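Local coordinates for PhnB protein (PDB 3OMS) that is of unproven function but is a glyoxalase-clan protein, possibly a 3-demethylubiquinone-9 3-methyltransferase, at residues S41-N46 against E51-H56; A57-T60 against E65-C68; E93-V98 against M110-Y115. All blocks are in the same frame, centred on the assembly; numbering follows the deposited sequence. Where two conformers were deposited one is given.

Interaction 1: S41-N46 against E51-H56; sequences SRYDEN and EGTVIH
The Y43 ring has I55 CG1 over the centre of one face, 3.5 Å from the ring centroid in a CH-pi contact. At the ring edge T53 OG1 lies 3.2 Å from Y43 CD2. The H56 ring carries S41 over one face, with S41 CB 4.1 Å from the H56 ring centroid; both residues have a second conformer, so this detail is less certain. I55 and H56 both face S41, a classic beta bulge in the hairpin of strands 37-42 and 54-61. G52 O lies near the guanidinium edge of R42 and touches R42 CD; R42 NH2 forms a salt bridge with E22. S41 N donates to H56 O at 2.9 Å and nearly straight. I55 N donates to S41 O at 2.8 Å, with a bent N-H...O angle of 136°. I55 CG1 stands anti to its carbonyl carbon (chi1 -56°), which places it over Y43. Toward the hairpin loop, Y43 N donates to T53 O and G52 N donates to Y43 O at 2.9 Å. T53 OG1 is hydrogen-bonded to K50 O. Next to Y43 an Asx turn has N46 N donating to D44 OD2. A water joins the two segments: it is hydrogen-bonded to Y43 OH at 2.8 Å and to I55 O.

Interaction 2: A57-T60 against E65-C68; sequences ATFT and EFMC
F66 N donates to F59 O at 2.7 Å, and the N-H...O angle of 172° makes the bond almost straight. The same oxygen also receives a CA-H...O contact from E65 CA. F59 N returns a bond to F66 O, so this pair is doubly bonded. A57 and C68 form a second such pair: C68 N donates to A57 O at 2.9 Å, and A57 N donates to C68 O with more bend (146°). T58 with M67 and T60 with E65 are the non-hydrogen-bonded pairs. This regular antiparallel ladder joins strands 54-61 and 64-70, the two inner strands of a four-stranded mixed sheet of the kind found in the glyoxalase fold. On one face of the sheet, F59 is turned so that its CG lies between its backbone N and carbonyl carbon (chi1 60°). This swings the ring across the neighbouring strand, and F66 CB comes to lie over its face, offset toward the rim, with F59 CZ 3.5 Å from F66 CB. The two phenyl rings meet obliquely, their centroids 5.9 Å apart. C68 SG lies 4.0 Å from F59 CE2 in an oblique sulfur-aromatic contact, and it also touches A57 CB. M25 of helix 21-29 covers A57, F59 and C68. The other face carries T58, T60, E65 and M67, with E65 CG 4.0 Å from T60 CG2 and close to T58 CG2. Selenomethionine M67 CG lies 3.8 Å from T58 OG1. M67 also packs on Y86 of the second subunit, and F66 packs on I11 of the second subunit.

Interaction 3: E93-V98 against M110-Y115; sequences EEIDTV and MPLGSY. With EDO (1,2-ethanediol), chain B.
L112 meets helix 92-103 with both of its methyl branches. CD1 of L112 lies 3.8 Å from I95 CD1, and CD2 of L112 lies 3.6 Å from D96 OD1. This is a small helix-to-loop contact: the loop between strands 107-111 and 114-115 lays one leucine on the helix that packs on the glyoxalase-fold sheet through I95 and V98, which touch L134. L112 CG is trans to its backbone N (chi1 -179°), which carries CG toward the helix, and chi2 of 61° gives CD1 to I95 and CD2 to D96. I95 crosses L112 obliquely, whereas the D96 chain meets it at about a right angle. No hydrogen bond spans the two segments. The carboxylate of D96 is held by a salt bridge from OD1 to K120 NZ, and I95 and L112 also touch K120. E92 OE1 lies close to D96 OD1, a like-charge approach that K120 probably offsets. On the helix, E93 O accepts both T97 N and T97 OG1, which arrive from opposite faces of its plane. Beyond L112, the loop is closed by Y115. A molecule of 1,2-ethanediol, probably from the crystallisation liquor, has its C2 over one face of the Y115 ring, and its C1 comes 3.5 Å from Y115 CE1. Its O2 donates to S114 O at 2.8 Å. Y115 OH donates to P111 O at 2.6 Å, in the carbonyl plane and on a lone pair.

Overall arrangement
Interactions 1 and 2 follow each other along strand 54-61 and share one sheet, with centres about 16 Å apart. They touch where V54 CG1 lies 3.9 Å from C68 O. Interaction 3 belongs to the other four-stranded sheet, across the chain's centre from both. Its centre is about 25 Å from that of interaction 2, with nearest atoms about 12 Å apart, and about 36 Å from that of interaction 1. The sheets run 11-17, 64-70, 54-61, 37-42 and 83-89, 131-136, 121-125, 107-111, the same order, consistent with the glyoxalase fold. Interactions 2 and 3 both reach the second subunit, the latter by E94 to K10 of that subunit. The 1,2-ethanediol of interaction 3 is no evidence of an active site.

Interaction 1: S41-N46 against E51-H56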
# COMPACT_ATOMS: atom_id res chain seq x y z
N SER A 41 10.90 -5.34 16.71
CA SER A 41 12.06 -4.82 17.45
C SER A 41 11.84 -3.34 17.72
O SER A 41 11.25 -2.63 16.90
CB SER A 41 13.37 -5.04 16.69
OG SER A 41 13.21 -4.63 15.35
N ARG A 42 12.27 -2.91 18.91
CA ARG A 42 12.01 -1.56 19.44
C ARG A 42 13.32 -0.89 19.81
O ARG A 42 14.24 -1.55 20.27
CB ARG A 42 11.17 -1.65 20.70
CG ARG A 42 9.86 -2.36 20.52
CD ARG A 42 9.02 -2.26 21.77
NE ARG A 42 7.80 -3.06 21.67
CZ ARG A 42 7.71 -4.36 21.97
NH1 ARG A 42 8.79 -5.03 22.35
NH2 ARG A 42 6.55 -5.01 21.87
N TYR A 43 13.36 0.43 19.65
CA TYR A 43 14.56 1.20 19.92
C TYR A 43 14.83 1.16 21.41
O TYR A 43 13.91 1.37 22.21
CB TYR A 43 14.39 2.65 19.45
CG TYR A 43 14.52 2.80 17.95
CD1 TYR A 43 15.76 2.69 17.32
CD2 TYR A 43 13.39 2.97 17.17
CE1 TYR A 43 15.88 2.83 15.96
CE2 TYR A 43 13.48 3.10 15.79
CZ TYR A 43 14.73 3.03 15.20
OH TYR A 43 14.81 3.14 13.84
N ASP A 44 16.08 0.90 21.76
CA ASP A 44 16.52 1.05 23.16
C ASP A 44 16.87 2.52 23.46
O ASP A 44 16.52 3.41 22.68
CB ASP A 44 17.71 0.12 23.45
CG ASP A 44 18.97 0.53 22.73
OD1 ASP A 44 19.78 -0.36 22.43
OD2 ASP A 44 19.14 1.74 22.42
N GLU A 45 17.57 2.75 24.58
CA GLU A 45 17.88 4.10 25.11
C GLU A 45 18.73 5.02 24.20
O GLU A 45 18.66 6.26 24.33
CB GLU A 45 18.56 3.99 26.48
CG GLU A 45 20.00 3.44 26.44
CD GLU A 45 20.53 3.04 27.82
OE1 GLU A 45 21.67 3.44 28.18
OE2 GLU A 45 19.81 2.32 28.54
N ASN A 46 19.53 4.42 23.30
CA ASN A 46 20.44 5.18 22.44
C ASN A 46 19.98 5.33 20.97
O ASN A 46 20.80 5.60 20.07
CB ASN A 46 21.87 4.60 22.53
CG ASN A 46 21.95 3.15 22.09
OD1 ASN A 46 22.16 2.25 22.91
ND2 ASN A 46 21.81 2.91 20.79
N GLU A 51 12.81 5.91 22.41
CA GLU A 51 12.90 4.62 23.09
C GLU A 51 11.53 3.99 23.15
O GLU A 51 10.54 4.68 23.34
CB GLU A 51 13.48 4.77 24.52
CG GLU A 51 13.81 3.40 25.18
CD GLU A 51 14.31 3.52 26.60
OE1 GLU A 51 15.16 2.70 26.99
OE2 GLU A 51 13.86 4.44 27.32
N GLY A 52 11.48 2.69 22.90
CA GLY A 52 10.20 1.95 22.82
C GLY A 52 9.45 1.95 21.49
O GLY A 52 8.52 1.17 21.32
N THR A 53 9.82 2.85 20.57
CA THR A 53 9.19 2.87 19.25
C THR A 53 9.74 1.74 18.37
O THR A 53 10.82 1.18 18.65
CB THR A 53 9.36 4.25 18.53
OG1 THR A 53 10.73 4.43 18.16
CG2 THR A 53 8.85 5.39 19.44
N VAL A 54 9.02 1.43 17.29
CA VAL A 54 9.34 0.28 16.44
C VAL A 54 10.48 0.56 15.45
O VAL A 54 10.38 1.44 14.56
CB VAL A 54 8.09 -0.20 15.70
CG1 VAL A 54 8.40 -1.33 14.65
CG2 VAL A 54 7.02 -0.67 16.71
N ILE A 55 11.56 -0.20 15.58
CA ILE A 55 12.59 -0.24 14.57
C ILE A 55 12.04 -0.89 13.29
O ILE A 55 12.09 -0.31 12.20
CB ILE A 55 13.81 -1.07 15.02
CG1 ILE A 55 14.42 -0.57 16.34
CG2 ILE A 55 14.90 -1.05 13.94
CD1 ILE A 55 15.61 -1.48 16.84
N HIS A 56 11.52 -2.11 13.45
CA HIS A 56 10.86 -2.82 12.37
C HIS A 56 9.92 -3.83 13.00
O HIS A 56 10.23 -4.36 14.07
CB HIS A 56 11.88 -3.49 11.43
CG HIS A 56 12.78 -4.50 12.09
ND1 HIS A 56 12.38 -5.79 12.35
CD2 HIS A 56 14.06 -4.41 12.51
CE1 HIS A 56 13.37 -6.45 12.92
NE2 HIS A 56 14.41 -5.64 13.03
O HOH W 1 12.39 2.54 12.50

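Interaction 2: A57-T60 against E65-C68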
# COMPACT_ATOMS: atom_id res chain seq x y z
N ALA A 57 8.79 -4.06 12.34
CA ALA A 57 7.84 -5.10 12.75
C ALA A 57 7.17 -5.71 11.52
O ALA A 57 6.92 -5.00 10.51
CB ALA A 57 6.78 -4.54 13.72
N THR A 58 6.88 -7.01 11.60
CA THR A 58 6.15 -7.76 10.58
C THR A 58 4.93 -8.33 11.23
O THR A 58 4.98 -8.83 12.34
CB THR A 58 6.98 -8.89 9.98
OG1 THR A 58 8.12 -8.33 9.32
CG2 THR A 58 6.15 -9.82 9.02
N PHE A 59 3.79 -8.22 10.54
CA PHE A 59 2.54 -8.79 11.03
C PHE A 59 1.75 -9.31 9.88
O PHE A 59 1.99 -8.92 8.72
CB PHE A 59 1.72 -7.76 11.80
CG PHE A 59 1.32 -6.55 11.01
CD1 PHE A 59 -0.03 -6.34 10.65
CD2 PHE A 59 2.26 -5.54 10.73
CE1 PHE A 59 -0.41 -5.17 9.97
CE2 PHE A 59 1.86 -4.39 10.02
CZ PHE A 59 0.52 -4.21 9.65
N THR A 60 0.77 -10.17 10.16
CA THR A 60 -0.09 -10.67 9.11
C THR A 60 -1.51 -10.09 9.28
O THR A 60 -1.96 -9.81 10.39
CB THR A 60 -0.16 -12.18 9.09
OG1 THR A 60 -0.62 -12.64 10.39
CG2 THR A 60 1.18 -12.79 8.72
N GLU A 65 1.44 -10.96 4.84
CA GLU A 65 2.41 -10.20 5.61
C GLU A 65 2.37 -8.74 5.23
O GLU A 65 2.27 -8.41 4.03
CB GLU A 65 3.84 -10.71 5.43
CG GLU A 65 4.16 -12.00 6.15
CD GLU A 65 5.54 -12.58 5.76
OE1 GLU A 65 6.45 -11.81 5.36
OE2 GLU A 65 5.70 -13.82 5.83
N PHE A 66 2.44 -7.90 6.25
CA PHE A 66 2.64 -6.45 6.19
C PHE A 66 3.84 -6.10 7.05
O PHE A 66 4.21 -6.86 7.95
CB PHE A 66 1.39 -5.73 6.66
CG PHE A 66 0.24 -5.90 5.71
CD1 PHE A 66 -0.02 -4.91 4.73
CD2 PHE A 66 -0.50 -7.06 5.70
CE1 PHE A 66 -1.01 -5.09 3.82
CE2 PHE A 66 -1.53 -7.24 4.78
CZ PHE A 66 -1.78 -6.26 3.83
N MSE A 67 4.51 -5.00 6.73
CA MSE A 67 5.58 -4.48 7.53
C MSE A 67 5.26 -3.08 8.00
O MSE A 67 4.54 -2.29 7.32
CB MSE A 67 6.87 -4.51 6.73
CG MSE A 67 7.37 -5.89 6.44
SE MSE A 67 8.70 -5.84 5.04
CE MSE A 67 10.16 -5.16 6.05
N CYS A 68 5.80 -2.71 9.17
CA CYS A 68 5.74 -1.31 9.60
C CYS A 68 6.95 -0.93 10.38
O CYS A 68 7.71 -1.78 10.84
CB CYS A 68 4.44 -1.01 10.39
SG CYS A 68 4.33 -1.90 11.97

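Interaction 3: E93-V98 against M110-Y115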
# COMPACT_ATOMS: atom_id res chain seq x y z
N GLU A 93 -22.24 -8.72 8.49
CA GLU A 93 -21.78 -8.55 9.85
C GLU A 93 -20.32 -8.15 9.90
O GLU A 93 -19.95 -7.26 10.65
CB GLU A 93 -21.99 -9.82 10.66
CG GLU A 93 -21.27 -9.83 12.01
CD GLU A 93 -21.77 -10.93 12.95
OE1 GLU A 93 -22.92 -11.42 12.77
OE2 GLU A 93 -21.01 -11.30 13.87
N GLU A 94 -19.48 -8.83 9.11
CA GLU A 94 -18.08 -8.53 9.15
C GLU A 94 -17.84 -7.10 8.66
O GLU A 94 -17.06 -6.39 9.27
CB GLU A 94 -17.28 -9.52 8.30
CG GLU A 94 -15.81 -9.15 8.13
CD GLU A 94 -15.09 -9.92 7.00
OE1 GLU A 94 -15.70 -10.76 6.28
OE2 GLU A 94 -13.92 -9.62 6.78
N ILE A 95 -18.45 -6.70 7.55
CA ILE A 95 -18.16 -5.38 6.98
C ILE A 95 -18.64 -4.28 7.94
O ILE A 95 -17.93 -3.29 8.18
CB ILE A 95 -18.67 -5.19 5.51
CG1 ILE A 95 -18.13 -3.85 4.97
CG2 ILE A 95 -20.25 -5.20 5.42
CD1 ILE A 95 -18.21 -3.64 3.41
N ASP A 96 -19.81 -4.49 8.53
CA ASP A 96 -20.39 -3.55 9.51
C ASP A 96 -19.46 -3.36 10.70
O ASP A 96 -19.18 -2.23 11.12
CB ASP A 96 -21.77 -4.02 10.01
CG ASP A 96 -22.86 -3.86 8.96
OD1 ASP A 96 -22.68 -3.13 7.95
OD2 ASP A 96 -23.92 -4.50 9.13
N THR A 97 -18.96 -4.48 11.22
CA THR A 97 -18.09 -4.45 12.38
C THR A 97 -16.74 -3.83 12.09
O THR A 97 -16.29 -2.99 12.84
CB THR A 97 -17.84 -5.85 12.96
OG1 THR A 97 -19.09 -6.40 13.35
CG2 THR A 97 -16.96 -5.74 14.21
N VAL A 98 -16.08 -4.24 11.00
CA VAL A 98 -14.76 -3.73 10.71
C VAL A 98 -14.82 -2.24 10.34
O VAL A 98 -13.97 -1.45 10.75
CB VAL A 98 -14.07 -4.49 9.56
CG1 VAL A 98 -12.70 -3.98 9.34
CG2 VAL A 98 -14.01 -5.99 9.83
N MSE A 110 -16.35 7.94 1.95
CA MSE A 110 -17.64 7.48 1.47
C MSE A 110 -18.28 6.60 2.55
O MSE A 110 -17.72 5.55 2.93
CB MSE A 110 -17.52 6.71 0.14
CG MSE A 110 -16.94 7.61 -0.94
SE MSE A 110 -16.64 6.63 -2.62
CE MSE A 110 -18.48 6.48 -3.14
N PRO A 111 -19.44 7.02 3.05
CA PRO A 111 -20.05 6.28 4.13
C PRO A 111 -20.45 4.89 3.69
O PRO A 111 -20.75 4.67 2.50
CB PRO A 111 -21.27 7.12 4.47
CG PRO A 111 -21.61 7.83 3.25
CD PRO A 111 -20.28 8.17 2.65
N LEU A 112 -20.49 3.96 4.64
CA LEU A 112 -20.78 2.56 4.38
C LEU A 112 -22.24 2.41 4.00
O LEU A 112 -23.16 2.74 4.80
CB LEU A 112 -20.47 1.70 5.58
CG LEU A 112 -20.73 0.19 5.37
CD1 LEU A 112 -19.86 -0.32 4.25
CD2 LEU A 112 -20.51 -0.60 6.66
N GLY A 113 -22.49 1.88 2.80
CA GLY A 113 -23.85 1.69 2.36
C GLY A 113 -23.92 1.16 0.95
O GLY A 113 -22.92 0.66 0.43
N SER A 114 -25.10 1.31 0.34
CA SER A 114 -25.32 0.84 -1.02
C SER A 114 -24.94 1.91 -2.04
O SER A 114 -25.20 3.13 -1.84
CB SER A 114 -26.77 0.40 -1.22
OG SER A 114 -27.03 -0.79 -0.51
N TYR A 115 -24.32 1.47 -3.13
CA TYR A 115 -23.95 2.36 -4.22
C TYR A 115 -24.28 1.70 -5.56
O TYR A 115 -24.50 0.48 -5.60
CB TYR A 115 -22.47 2.67 -4.13
CG TYR A 115 -22.07 3.56 -2.97
CD1 TYR A 115 -22.09 4.94 -3.09
CD2 TYR A 115 -21.67 3.02 -1.77
CE1 TYR A 115 -21.69 5.77 -2.03
CE2 TYR A 115 -21.29 3.83 -0.71
CZ TYR A 115 -21.31 5.19 -0.83
OH TYR A 115 -20.91 5.96 0.24
C1 EDO B . -24.41 6.69 -0.04
O1 EDO B . -25.53 7.59 0.04
C2 EDO B . -24.58 5.49 0.89
O2 EDO B . -25.63 4.61 0.44